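Local coordinates for protein Exo-poly-alpha-D-galacturonosidase (Thermotoga maritima, PDB 3JUR) that probably trims galacturonate units from the ends of polygalacturonate chains in pectin, as a heat-active exo-acting hydrolase of glycoside hydrolase family 28, at residues 178-183 against 270-275; 101-104 against 109-112; 31-36 against 47-52; 88-91 against 96-99. All blocks are in the same frame, centred on the assembly; numbering follows the deposited sequence.

Contact 1: residues 178-183 against 270-275; sequences EERVFG and DADGRR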
loop_
_atom_site.group_PDB
_atom_site.type_symbol
_atom_site.label_atom_id
_atom_site.label_comp_id
_atom_site.label_asym_id
_atom_site.label_seq_id
_atom_site.Cartn_x
_atom_site.Cartn_y
_atom_site.Cartn_z
ATOM N N GLU D 178 -45.488 -36.980 12.088
ATOM C CA GLU D 178 -46.362 -37.410 13.188
ATOM C C GLU D 178 -45.804 -38.627 13.921
ATOM O O GLU D 178 -46.201 -38.914 15.050
ATOM C CB GLU D 178 -47.774 -37.738 12.670
ATOM C CG GLU D 178 -48.559 -36.553 12.087
ATOM C CD GLU D 178 -48.085 -36.120 10.692
ATOM O OE1 GLU D 178 -48.432 -34.995 10.275
ATOM O OE2 GLU D 178 -47.369 -36.892 10.011
ATOM N N GLU D 179 -44.886 -39.336 13.270
ATOM C CA GLU D 179 -44.296 -40.551 13.828
ATOM C C GLU D 179 -42.876 -40.329 14.362
ATOM O O GLU D 179 -42.232 -41.259 14.849
ATOM C CB GLU D 179 -44.332 -41.682 12.793
ATOM C CG GLU D 179 -45.745 -42.049 12.349
ATOM C CD GLU D 179 -45.789 -43.104 11.257
ATOM O OE1 GLU D 179 -44.731 -43.676 10.911
ATOM O OE2 GLU D 179 -46.897 -43.361 10.742
ATOM N N ARG D 180 -42.406 -39.087 14.282
ATOM C CA ARG D 180 -41.101 -38.710 14.812
ATOM C C ARG D 180 -41.280 -38.103 16.197
ATOM O O ARG D 180 -41.165 -36.886 16.376
ATOM C CB ARG D 180 -40.405 -37.712 13.882
ATOM C CG ARG D 180 -40.198 -38.202 12.466
ATOM C CD ARG D 180 -39.462 -37.156 11.650
ATOM N NE ARG D 180 -39.627 -37.366 10.216
ATOM C CZ ARG D 180 -39.372 -36.448 9.288
ATOM N NH1 ARG D 180 -38.938 -35.240 9.637
ATOM N NH2 ARG D 180 -39.552 -36.734 8.005
ATOM N N VAL D 181 -41.559 -38.960 17.173
ATOM C CA VAL D 181 -41.905 -38.513 18.520
ATOM C C VAL D 181 -40.723 -38.680 19.473
ATOM O O VAL D 181 -40.206 -39.784 19.649
ATOM C CB VAL D 181 -43.156 -39.260 19.065
ATOM C CG1 VAL D 181 -43.531 -38.768 20.466
ATOM C CG2 VAL D 181 -44.331 -39.098 18.110
ATOM N N PHE D 182 -40.307 -37.574 20.081
ATOM C CA PHE D 182 -39.204 -37.588 21.040
ATOM C C PHE D 182 -39.689 -37.133 22.419
ATOM O O PHE D 182 -40.529 -37.799 23.020
ATOM C CB PHE D 182 -38.004 -36.782 20.504
ATOM C CG PHE D 182 -37.344 -37.421 19.310
ATOM C CD1 PHE D 182 -36.189 -38.181 19.461
ATOM C CD2 PHE D 182 -37.904 -37.310 18.039
ATOM C CE1 PHE D 182 -35.590 -38.801 18.364
ATOM C CE2 PHE D 182 -37.313 -37.928 16.938
ATOM C CZ PHE D 182 -36.153 -38.673 17.101
ATOM N N GLY D 183 -39.181 -36.013 22.921
ATOM C CA GLY D 183 -39.577 -35.537 24.244
ATOM C C GLY D 183 -39.042 -36.414 25.358
ATOM O O GLY D 183 -37.832 -36.638 25.446
ATOM N N ASP D 270 -31.043 -31.581 4.584
ATOM C CA ASP D 270 -31.073 -32.822 3.802
ATOM C C ASP D 270 -32.476 -33.184 3.281
ATOM O O ASP D 270 -33.224 -32.294 2.867
ATOM C CB ASP D 270 -30.417 -33.968 4.595
ATOM C CG ASP D 270 -28.983 -33.641 5.036
ATOM O OD1 ASP D 270 -28.367 -32.698 4.492
ATOM O OD2 ASP D 270 -28.462 -34.331 5.936
ATOM N N ALA D 271 -32.829 -34.469 3.305
ATOM C CA ALA D 271 -34.103 -34.936 2.749
ATOM C C ALA D 271 -35.329 -34.142 3.225
ATOM O O ALA D 271 -36.184 -33.787 2.412
ATOM C CB ALA D 271 -34.294 -36.432 2.998
ATOM N N ASP D 272 -35.395 -33.854 4.525
ATOM C CA ASP D 272 -36.523 -33.114 5.109
ATOM C C ASP D 272 -36.616 -31.695 4.543
ATOM O O ASP D 272 -37.710 -31.202 4.258
ATOM C CB ASP D 272 -36.406 -33.062 6.633
ATOM C CG ASP D 272 -37.751 -33.106 7.327
ATOM O OD1 ASP D 272 -38.475 -34.104 7.157
ATOM O OD2 ASP D 272 -38.082 -32.149 8.056
ATOM N N GLY D 273 -35.461 -31.055 4.384
ATOM C CA GLY D 273 -35.366 -29.733 3.768
ATOM C C GLY D 273 -35.773 -29.719 2.304
ATOM O O GLY D 273 -36.437 -28.787 1.854
ATOM N N ARG D 274 -35.376 -30.754 1.560
ATOM C CA ARG D 274 -35.785 -30.899 0.156
ATOM C C ARG D 274 -37.263 -31.228 0.002
ATOM O O ARG D 274 -37.902 -30.753 -0.935
ATOM C CB ARG D 274 -34.961 -31.965 -0.565
ATOM C CG ARG D 274 -33.584 -31.520 -0.940
ATOM C CD ARG D 274 -32.777 -32.680 -1.481
ATOM N NE ARG D 274 -31.499 -32.711 -0.790
ATOM C CZ ARG D 274 -31.069 -33.709 -0.027
ATOM N NH1 ARG D 274 -31.783 -34.814 0.116
ATOM N NH2 ARG D 274 -29.897 -33.599 0.574
ATOM N N ARG D 275 -37.791 -32.055 0.904
ATOM C CA ARG D 275 -39.215 -32.418 0.909
ATOM C C ARG D 275 -40.101 -31.173 1.034
ATOM O O ARG D 275 -40.997 -30.966 0.212
ATOM C CB ARG D 275 -39.532 -33.422 2.033
ATOM C CG ARG D 275 -41.034 -33.740 2.214
ATOM C CD ARG D 275 -41.315 -34.608 3.445
ATOM N NE ARG D 275 -40.900 -33.979 4.706
ATOM C CZ ARG D 275 -41.692 -33.239 5.483
ATOM N NH1 ARG D 275 -42.955 -33.019 5.143
ATOM N NH2 ARG D 275 -41.220 -32.715 6.610
#
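D272 and R180 carry this contact, and together with R275 they form a salt-bridge network between a short helix and a loop. Both pieces sit beside the right-handed parallel beta-helix expected of glycoside hydrolase family 28. At the start of 270-275, the carbonyl O of D270 takes the backbone N of R274. A271 O accepts from R275 N at 2.8 Å, and this turn of helix brings the R275 side chain alongside D272.

D272 is where the two segments meet. Its OD1 accepts from both terminal nitrogens of R180, NH1 at 2.8 Å and NH2 at 3.0 Å. The oxygen lies almost in the guanidinium plane, but the two flat groups are turned 60° apart: NH1 comes in from above the carboxylate, NH2 nearly along the C-O bond of OD1. R180 gets there by running extended from CG to NE, its side chain covering a little over half of the 12.1 Å between its CA and that of D272. E109 ties both partners down further, its backbone O taking R180 NH1 and its backbone N meeting D272 OD2, while R180 NH2 also reaches T175 O.

R275 closes the network. Its NE comes within 4.5 Å of R180 NH2 because both arginines converge on the same carboxylate, whose charge probably balances theirs together with that of E109, which bridges to R275 through OE2. R275 NH2 delivers a third hydrogen bond to D272 OD1 at 3.1 Å, arriving 46° out of the carboxylate plane.

Contact 2: residues 101-104 against 109-112; sequences VLTR and ELYN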
loop_
_atom_site.group_PDB
_atom_site.type_symbol
_atom_site.label_atom_id
_atom_site.label_comp_id
_atom_site.label_asym_id
_atom_site.label_seq_id
_atom_site.Cartn_x
_atom_site.Cartn_y
_atom_site.Cartn_z
ATOM N N VAL D 101 -44.938 -31.075 20.854
ATOM C CA VAL D 101 -45.576 -30.222 19.847
ATOM C C VAL D 101 -44.795 -30.285 18.535
ATOM O O VAL D 101 -43.637 -30.711 18.524
ATOM C CB VAL D 101 -45.688 -28.741 20.315
ATOM C CG1 VAL D 101 -46.545 -28.629 21.568
ATOM C CG2 VAL D 101 -44.300 -28.111 20.532
ATOM N N LEU D 102 -45.430 -29.872 17.439
ATOM C CA LEU D 102 -44.750 -29.750 16.154
ATOM C C LEU D 102 -43.655 -28.706 16.271
ATOM O O LEU D 102 -43.919 -27.554 16.620
ATOM C CB LEU D 102 -45.727 -29.359 15.040
ATOM C CG LEU D 102 -45.155 -29.074 13.643
ATOM C CD1 LEU D 102 -44.558 -30.326 12.992
ATOM C CD2 LEU D 102 -46.238 -28.484 12.756
ATOM N N THR D 103 -42.427 -29.122 15.983
ATOM C CA THR D 103 -41.267 -28.248 16.112
ATOM C C THR D 103 -40.145 -28.715 15.173
ATOM O O THR D 103 -40.388 -29.476 14.224
ATOM C CB THR D 103 -40.809 -28.101 17.613
ATOM O OG1 THR D 103 -39.853 -27.038 17.739
ATOM C CG2 THR D 103 -40.222 -29.401 18.172
ATOM N N ARG D 104 -38.928 -28.259 15.426
ATOM C CA ARG D 104 -37.821 -28.557 14.539
ATOM C C ARG D 104 -36.531 -28.649 15.345
ATOM O O ARG D 104 -36.342 -27.898 16.301
ATOM C CB ARG D 104 -37.728 -27.467 13.463
ATOM C CG ARG D 104 -37.381 -27.997 12.084
ATOM C CD ARG D 104 -37.291 -26.903 11.038
ATOM N NE ARG D 104 -38.455 -26.904 10.160
ATOM C CZ ARG D 104 -38.432 -26.562 8.877
ATOM N NH1 ARG D 104 -37.292 -26.198 8.292
ATOM N NH2 ARG D 104 -39.552 -26.594 8.170
ATOM N N GLU D 109 -37.890 -31.564 11.025
ATOM C CA GLU D 109 -39.158 -31.510 11.752
ATOM C C GLU D 109 -39.369 -32.739 12.627
ATOM O O GLU D 109 -38.991 -33.852 12.258
ATOM C CB GLU D 109 -40.332 -31.381 10.779
ATOM C CG GLU D 109 -40.392 -30.049 10.049
ATOM C CD GLU D 109 -41.710 -29.839 9.328
ATOM O OE1 GLU D 109 -42.148 -28.671 9.209
ATOM O OE2 GLU D 109 -42.307 -30.840 8.883
ATOM N N LEU D 110 -39.972 -32.522 13.790
ATOM C CA LEU D 110 -40.272 -33.600 14.730
ATOM C C LEU D 110 -41.319 -33.153 15.750
ATOM O O LEU D 110 -41.711 -31.982 15.787
ATOM C CB LEU D 110 -38.991 -34.050 15.453
ATOM C CG LEU D 110 -38.476 -33.222 16.638
ATOM C CD1 LEU D 110 -37.409 -33.984 17.385
ATOM C CD2 LEU D 110 -37.957 -31.853 16.209
ATOM N N TYR D 111 -41.775 -34.098 16.567
ATOM C CA TYR D 111 -42.542 -33.773 17.762
ATOM C C TYR D 111 -41.636 -33.917 18.974
ATOM O O TYR D 111 -41.021 -34.965 19.189
ATOM C CB TYR D 111 -43.805 -34.635 17.864
ATOM C CG TYR D 111 -44.913 -34.120 16.980
ATOM C CD1 TYR D 111 -45.963 -33.374 17.511
ATOM C CD2 TYR D 111 -44.893 -34.348 15.605
ATOM C CE1 TYR D 111 -46.982 -32.884 16.691
ATOM C CE2 TYR D 111 -45.896 -33.861 14.779
ATOM C CZ TYR D 111 -46.939 -33.131 15.324
ATOM O OH TYR D 111 -47.933 -32.654 14.497
ATOM N N ASN D 112 -41.536 -32.840 19.742
ATOM C CA ASN D 112 -40.578 -32.743 20.834
ATOM C C ASN D 112 -41.057 -31.724 21.864
ATOM O O ASN D 112 -42.117 -31.117 21.692
ATOM C CB ASN D 112 -39.196 -32.352 20.286
ATOM C CG ASN D 112 -38.080 -32.492 21.318
ATOM O OD1 ASN D 112 -38.112 -33.370 22.187
ATOM N ND2 ASN D 112 -37.081 -31.625 21.217
#
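V101 and N112 exchange a pair of backbone hydrogen bonds, V101 N to N112 O at 2.9 Å and N112 N to V101 O at 3.2 Å. T103 and L110 repeat the pattern, with T103 N to L110 O at 3.0 Å and the return bond from L110 N to T103 O. Between and beyond these hydrogen-bonded pairs stand the non-hydrogen-bonded pairs L102-Y111 and R104-E109. There the CA-H groups of Y111 and E109 point at V101 O and T103 O in weaker C-H...O contacts.

This is an antiparallel beta hairpin, set in a long loop that leaves the coils of the parallel beta-helix, and its first strand bends at L102.

The apolar packing on the L102 face comes from the Y111 ring. With CG placed beside the backbone N (chi1 -80°), the ring folds back over the other strand, one face above L102 CA, and its CE1 comes 3.5 Å from L102 N. L102 CB meets CZ of the ring at 4.0 Å. Were Y111 an alanine, L102 CB and the V101-L102 backbone would probably lose the ring that covers them. On the other face T103 CG2 touches N112 CB, and L110 CD2 lies against the R104 backbone.

Among the polar ends, R104 NH2 makes a weak salt bridge with E109 OE1 at 3.5 Å, the guanidinium and carboxylate planes 78° apart. Stronger partners lie outside the hairpin: Y196 OH binds E109 OE1 and also R104 NE, T103 OG1 pairs with Q194, and N112 ND2 gives its hydrogen to L188 O.

Contact 3: residues 31-36 against 47-52; sequences LDFGAR and FKRAIE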
loop_
_atom_site.group_PDB
_atom_site.type_symbol
_atom_site.label_atom_id
_atom_site.label_comp_id
_atom_site.label_asym_id
_atom_site.label_seq_id
_atom_site.Cartn_x
_atom_site.Cartn_y
_atom_site.Cartn_z
ATOM N N LEU D 31 -51.446 -9.977 36.701
ATOM C CA LEU D 31 -51.718 -10.021 38.141
ATOM C C LEU D 31 -53.198 -10.202 38.470
ATOM O O LEU D 31 -53.555 -10.439 39.626
ATOM C CB LEU D 31 -51.168 -8.776 38.845
ATOM C CG LEU D 31 -49.651 -8.568 38.885
ATOM C CD1 LEU D 31 -49.342 -7.221 39.504
ATOM C CD2 LEU D 31 -48.939 -9.682 39.647
ATOM N N ASP D 32 -54.053 -10.096 37.454
ATOM C CA ASP D 32 -55.484 -10.330 37.626
ATOM C C ASP D 32 -55.845 -11.809 37.422
ATOM O O ASP D 32 -57.025 -12.175 37.409
ATOM C CB ASP D 32 -56.299 -9.432 36.682
ATOM C CG ASP D 32 -56.073 -7.946 36.939
ATOM O OD1 ASP D 32 -56.152 -7.512 38.108
ATOM O OD2 ASP D 32 -55.823 -7.208 35.965
ATOM N N PHE D 33 -54.820 -12.650 37.273
ATOM C CA PHE D 33 -55.019 -14.079 37.035
ATOM C C PHE D 33 -54.211 -14.973 37.981
ATOM O O PHE D 33 -53.830 -16.090 37.624
ATOM C CB PHE D 33 -54.730 -14.423 35.570
ATOM C CG PHE D 33 -55.622 -13.707 34.597
ATOM C CD1 PHE D 33 -56.853 -14.244 34.236
ATOM C CD2 PHE D 33 -55.232 -12.493 34.040
ATOM C CE1 PHE D 33 -57.685 -13.585 33.335
ATOM C CE2 PHE D 33 -56.054 -11.827 33.143
ATOM C CZ PHE D 33 -57.283 -12.373 32.787
ATOM N N GLY D 34 -53.960 -14.478 39.189
ATOM C CA GLY D 34 -53.326 -15.276 40.237
ATOM C C GLY D 34 -51.807 -15.296 40.239
ATOM O O GLY D 34 -51.201 -15.925 41.109
ATOM N N ALA D 35 -51.194 -14.611 39.273
ATOM C CA ALA D 35 -49.735 -14.526 39.179
ATOM C C ALA D 35 -49.132 -13.665 40.286
ATOM O O ALA D 35 -49.797 -12.787 40.839
ATOM C CB ALA D 35 -49.325 -13.984 37.823
ATOM N N ARG D 36 -47.869 -13.936 40.599
ATOM C CA ARG D 36 -47.096 -13.144 41.542
ATOM C C ARG D 36 -45.671 -13.004 41.009
ATOM O O ARG D 36 -45.070 -13.982 40.553
ATOM C CB ARG D 36 -47.090 -13.812 42.918
ATOM C CG ARG D 36 -46.869 -12.853 44.082
ATOM C CD ARG D 36 -47.717 -13.250 45.289
ATOM N NE ARG D 36 -49.139 -13.230 44.950
ATOM C CZ ARG D 36 -50.108 -13.797 45.664
ATOM N NH1 ARG D 36 -49.833 -14.450 46.790
ATOM N NH2 ARG D 36 -51.365 -13.710 45.243
ATOM N N PHE D 47 -50.692 -17.247 32.823
ATOM C CA PHE D 47 -50.472 -16.963 31.407
ATOM C C PHE D 47 -51.562 -17.577 30.539
ATOM O O PHE D 47 -52.110 -16.906 29.663
ATOM C CB PHE D 47 -49.090 -17.453 30.943
ATOM C CG PHE D 47 -47.967 -16.524 31.307
ATOM C CD1 PHE D 47 -47.706 -15.399 30.539
ATOM C CD2 PHE D 47 -47.185 -16.764 32.431
ATOM C CE1 PHE D 47 -46.676 -14.527 30.881
ATOM C CE2 PHE D 47 -46.160 -15.903 32.778
ATOM C CZ PHE D 47 -45.900 -14.779 31.997
ATOM N N LYS D 48 -51.875 -18.845 30.797
ATOM C CA LYS D 48 -52.815 -19.594 29.967
ATOM C C LYS D 48 -54.221 -18.986 30.025
ATOM O O LYS D 48 -54.878 -18.836 28.996
ATOM C CB LYS D 48 -52.836 -21.071 30.377
ATOM C CG LYS D 48 -53.221 -22.031 29.258
ATOM C CD LYS D 48 -54.135 -23.144 29.754
ATOM C CE LYS D 48 -55.608 -22.758 29.587
ATOM N NZ LYS D 48 -56.575 -23.603 30.371
ATOM N N ARG D 49 -54.666 -18.618 31.225
ATOM C CA ARG D 49 -55.996 -18.042 31.407
ATOM C C ARG D 49 -56.073 -16.618 30.852
ATOM O O ARG D 49 -57.093 -16.221 30.287
ATOM C CB ARG D 49 -56.392 -18.063 32.881
ATOM C CG ARG D 49 -57.800 -18.573 33.136
ATOM C CD ARG D 49 -58.247 -18.269 34.567
ATOM N NE ARG D 49 -57.155 -18.451 35.527
ATOM C CZ ARG D 49 -57.066 -17.830 36.701
ATOM N NH1 ARG D 49 -58.002 -16.968 37.089
ATOM N NH2 ARG D 49 -56.027 -18.069 37.489
ATOM N N ALA D 50 -54.986 -15.860 31.003
ATOM C CA ALA D 50 -54.917 -14.493 30.478
ATOM C C ALA D 50 -54.972 -14.457 28.952
ATOM O O ALA D 50 -55.657 -13.613 28.376
ATOM C CB ALA D 50 -53.676 -13.784 30.985
ATOM N N ILE D 51 -54.252 -15.377 28.310
ATOM C CA ILE D 51 -54.226 -15.482 26.847
ATOM C C ILE D 51 -55.599 -15.899 26.303
ATOM O O ILE D 51 -56.069 -15.350 25.300
ATOM C CB ILE D 51 -53.095 -16.442 26.358
ATOM C CG1 ILE D 51 -51.721 -15.781 26.548
ATOM C CG2 ILE D 51 -53.287 -16.836 24.890
ATOM C CD1 ILE D 51 -50.529 -16.703 26.347
ATOM N N GLU D 52 -56.235 -16.857 26.976
ATOM C CA GLU D 52 -57.569 -17.322 26.596
ATOM C C GLU D 52 -58.642 -16.244 26.809
ATOM O O GLU D 52 -59.527 -16.081 25.967
ATOM C CB GLU D 52 -57.921 -18.634 27.318
ATOM C CG GLU D 52 -59.391 -19.098 27.215
ATOM C CD GLU D 52 -59.914 -19.218 25.779
ATOM O OE1 GLU D 52 -59.118 -19.502 24.851
ATOM O OE2 GLU D 52 -61.135 -19.028 25.585
#
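F33 lays one face of its ring on A50, at the point where the loop 31-36 meets helix 44-57, near the N-terminal end of the parallel beta-helix. A50 CA sits almost exactly above the middle of the ring, 3.9 Å from the centroid and 8° off the normal, in a CH-pi contact. The methyl CB lies over the rim, nearest to F33 CD2 at 3.7 Å. The ring reaches the helix because CG stands anti to the carbonyl carbon (chi1 -61°), which turns it out of the loop. With only a methyl at F33, as in alanine, the CA and CB of A50 would probably lose the ring face they rest on, leaving a gap between loop and helix.

R49 covers a second part of F33. Its chain bends at chi3, bringing the guanidinium over the F33 CB with its plane 79° from that of the ring. G34 follows with positive phi, and a side chain there would jam against F33 O.

Behind this first shell the helix is seated by its inner side. F47 and I51, both pointing away from the loop, pack on strands 60-64 and 68-75, and A50 also touches L62. One turn further along, E53 touches the F33 ring too. R49 NH2 is 3.0 Å from F33 O, but the angle is too poor for a hydrogen bond; that carbonyl is instead bonded by S46 OG from the same helix.

Contact 4: residues 88-91 against 96-99; sequences IKFI and RYLP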
loop_
_atom_site.group_PDB
_atom_site.type_symbol
_atom_site.label_atom_id
_atom_site.label_comp_id
_atom_site.label_asym_id
_atom_site.label_seq_id
_atom_site.Cartn_x
_atom_site.Cartn_y
_atom_site.Cartn_z
ATOM N N ILE D 88 -39.868 -12.666 32.634
ATOM C CA ILE D 88 -40.492 -13.983 32.546
ATOM C C ILE D 88 -39.375 -15.010 32.690
ATOM O O ILE D 88 -38.498 -15.108 31.822
ATOM C CB ILE D 88 -41.268 -14.198 31.216
ATOM C CG1 ILE D 88 -42.408 -13.179 31.078
ATOM C CG2 ILE D 88 -41.823 -15.614 31.159
ATOM C CD1 ILE D 88 -43.110 -13.188 29.726
ATOM N N LYS D 89 -39.389 -15.744 33.802
ATOM C CA LYS D 89 -38.351 -16.733 34.080
ATOM C C LYS D 89 -38.929 -18.132 33.954
ATOM O O LYS D 89 -39.809 -18.529 34.728
ATOM C CB LYS D 89 -37.734 -16.522 35.470
ATOM C CG LYS D 89 -36.588 -17.483 35.782
ATOM C CD LYS D 89 -35.953 -17.218 37.149
ATOM C CE LYS D 89 -34.772 -18.152 37.401
ATOM N NZ LYS D 89 -33.753 -18.030 36.316
ATOM N N PHE D 90 -38.422 -18.881 32.980
ATOM C CA PHE D 90 -38.962 -20.196 32.670
ATOM C C PHE D 90 -38.425 -21.274 33.590
ATOM O O PHE D 90 -37.224 -21.339 33.840
ATOM C CB PHE D 90 -38.727 -20.536 31.200
ATOM C CG PHE D 90 -39.521 -19.677 30.271
ATOM C CD1 PHE D 90 -39.003 -18.470 29.805
ATOM C CD2 PHE D 90 -40.806 -20.047 29.894
ATOM C CE1 PHE D 90 -39.744 -17.661 28.960
ATOM C CE2 PHE D 90 -41.555 -19.243 29.049
ATOM C CZ PHE D 90 -41.026 -18.052 28.583
ATOM N N ILE D 91 -39.330 -22.101 34.109
ATOM C CA ILE D 91 -38.953 -23.205 34.993
ATOM C C ILE D 91 -38.323 -24.338 34.165
ATOM O O ILE D 91 -38.980 -24.912 33.295
ATOM C CB ILE D 91 -40.146 -23.706 35.848
ATOM C CG1 ILE D 91 -40.762 -22.541 36.644
ATOM C CG2 ILE D 91 -39.694 -24.819 36.798
ATOM C CD1 ILE D 91 -42.178 -22.794 37.160
ATOM N N ARG D 96 -42.459 -30.093 32.201
ATOM C CA ARG D 96 -43.346 -28.946 31.961
ATOM C C ARG D 96 -43.559 -28.598 30.490
ATOM O O ARG D 96 -44.476 -27.850 30.160
ATOM C CB ARG D 96 -42.848 -27.717 32.729
ATOM C CG ARG D 96 -42.998 -27.854 34.242
ATOM C CD ARG D 96 -42.424 -26.648 34.949
ATOM N NE ARG D 96 -42.522 -26.771 36.396
ATOM C CZ ARG D 96 -43.510 -26.275 37.136
ATOM N NH1 ARG D 96 -44.512 -25.605 36.576
ATOM N NH2 ARG D 96 -43.488 -26.446 38.449
ATOM N N TYR D 97 -42.723 -29.157 29.616
ATOM C CA TYR D 97 -42.712 -28.811 28.193
ATOM C C TYR D 97 -43.330 -29.923 27.344
ATOM O O TYR D 97 -43.101 -30.021 26.135
ATOM C CB TYR D 97 -41.284 -28.444 27.753
ATOM C CG TYR D 97 -40.758 -27.259 28.532
ATOM C CD1 TYR D 97 -40.837 -25.969 28.013
ATOM C CD2 TYR D 97 -40.222 -27.422 29.814
ATOM C CE1 TYR D 97 -40.385 -24.875 28.742
ATOM C CE2 TYR D 97 -39.764 -26.332 30.549
ATOM C CZ TYR D 97 -39.847 -25.063 30.004
ATOM O OH TYR D 97 -39.398 -23.978 30.721
ATOM N N LEU D 98 -44.129 -30.750 28.006
ATOM C CA LEU D 98 -44.901 -31.800 27.361
ATOM C C LEU D 98 -46.396 -31.496 27.541
ATOM O O LEU D 98 -46.764 -30.770 28.468
ATOM C CB LEU D 98 -44.538 -33.163 27.963
ATOM C CG LEU D 98 -43.098 -33.662 27.795
ATOM C CD1 LEU D 98 -42.826 -34.847 28.719
ATOM C CD2 LEU D 98 -42.797 -34.027 26.345
ATOM N N PRO D 99 -47.268 -32.050 26.671
ATOM C CA PRO D 99 -46.990 -32.978 25.566
ATOM C C PRO D 99 -46.139 -32.384 24.452
ATOM O O PRO D 99 -46.014 -31.153 24.337
ATOM C CB PRO D 99 -48.388 -33.338 25.036
ATOM C CG PRO D 99 -49.289 -32.266 25.537
ATOM C CD PRO D 99 -48.718 -31.844 26.853
#
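The hydroxyl of Y97 gives its hydrogen to the backbone O of I91, at 2.8 Å. This bond folds the loop at 96-99 back against the end of strand 87-90, one of the parallel strands of the beta-helix, just after the chain has left the coil. The approach is not in line with a lone pair: OH sits 54° above the carbonyl plane, with a C=O...O angle of 125°. Relative to the tyrosine ring, I91 O lies in the plane at its edge, 3.2 Å from Y97 CE2. The same hydroxyl also rests on F90, 3.5 Å from its CB.

Y97 also makes a T-shaped (edge-to-face) stack with W142 and touches P73 and L116. F90 shares L116 with it, and the carbonyl of F90 is taken by S136 OG, so the successive carbonyls of F90 and I91 are each taken by a hydroxyl.

I91 and R96 make the remaining packing. R96 runs extended from CG to NE and crosses the isoleucine at a slant, its NE 3.5 Å from I91 CG2 and its CD against both CB and CG2. The guanidinium is paired with D42, whose OD2 makes a salt bridge to R96 NH1 and which also touches I91, so the aspartate probably keeps the guanidinium from swinging off the isoleucine. Flat over the apolar branch, the guanidinium receives I91 CD1 on one face, 3.7 Å above its plane and over its centre.

In the fold
From the N terminus, contact 3 comes first, folding the loop 31-36 back on helix 44-57 at the N-terminal end of the beta-helix. Contact 4 then closes the short turn after strand 87-90, and its I88 packs on F47 of that helix. Contact 2 follows almost at once as a hairpin, and contact 1 closes a much longer excursion of 86 residues that includes strands of the beta-helix. All four are in series: none nests or crosses. Contacts 1 and 2 are joined most closely, since R180 and F182 pair their backbones with Y111; L98 of the 96-99 loop packs on G183. Contact 3 stays about 20 Å, nearest atoms, from contact 1.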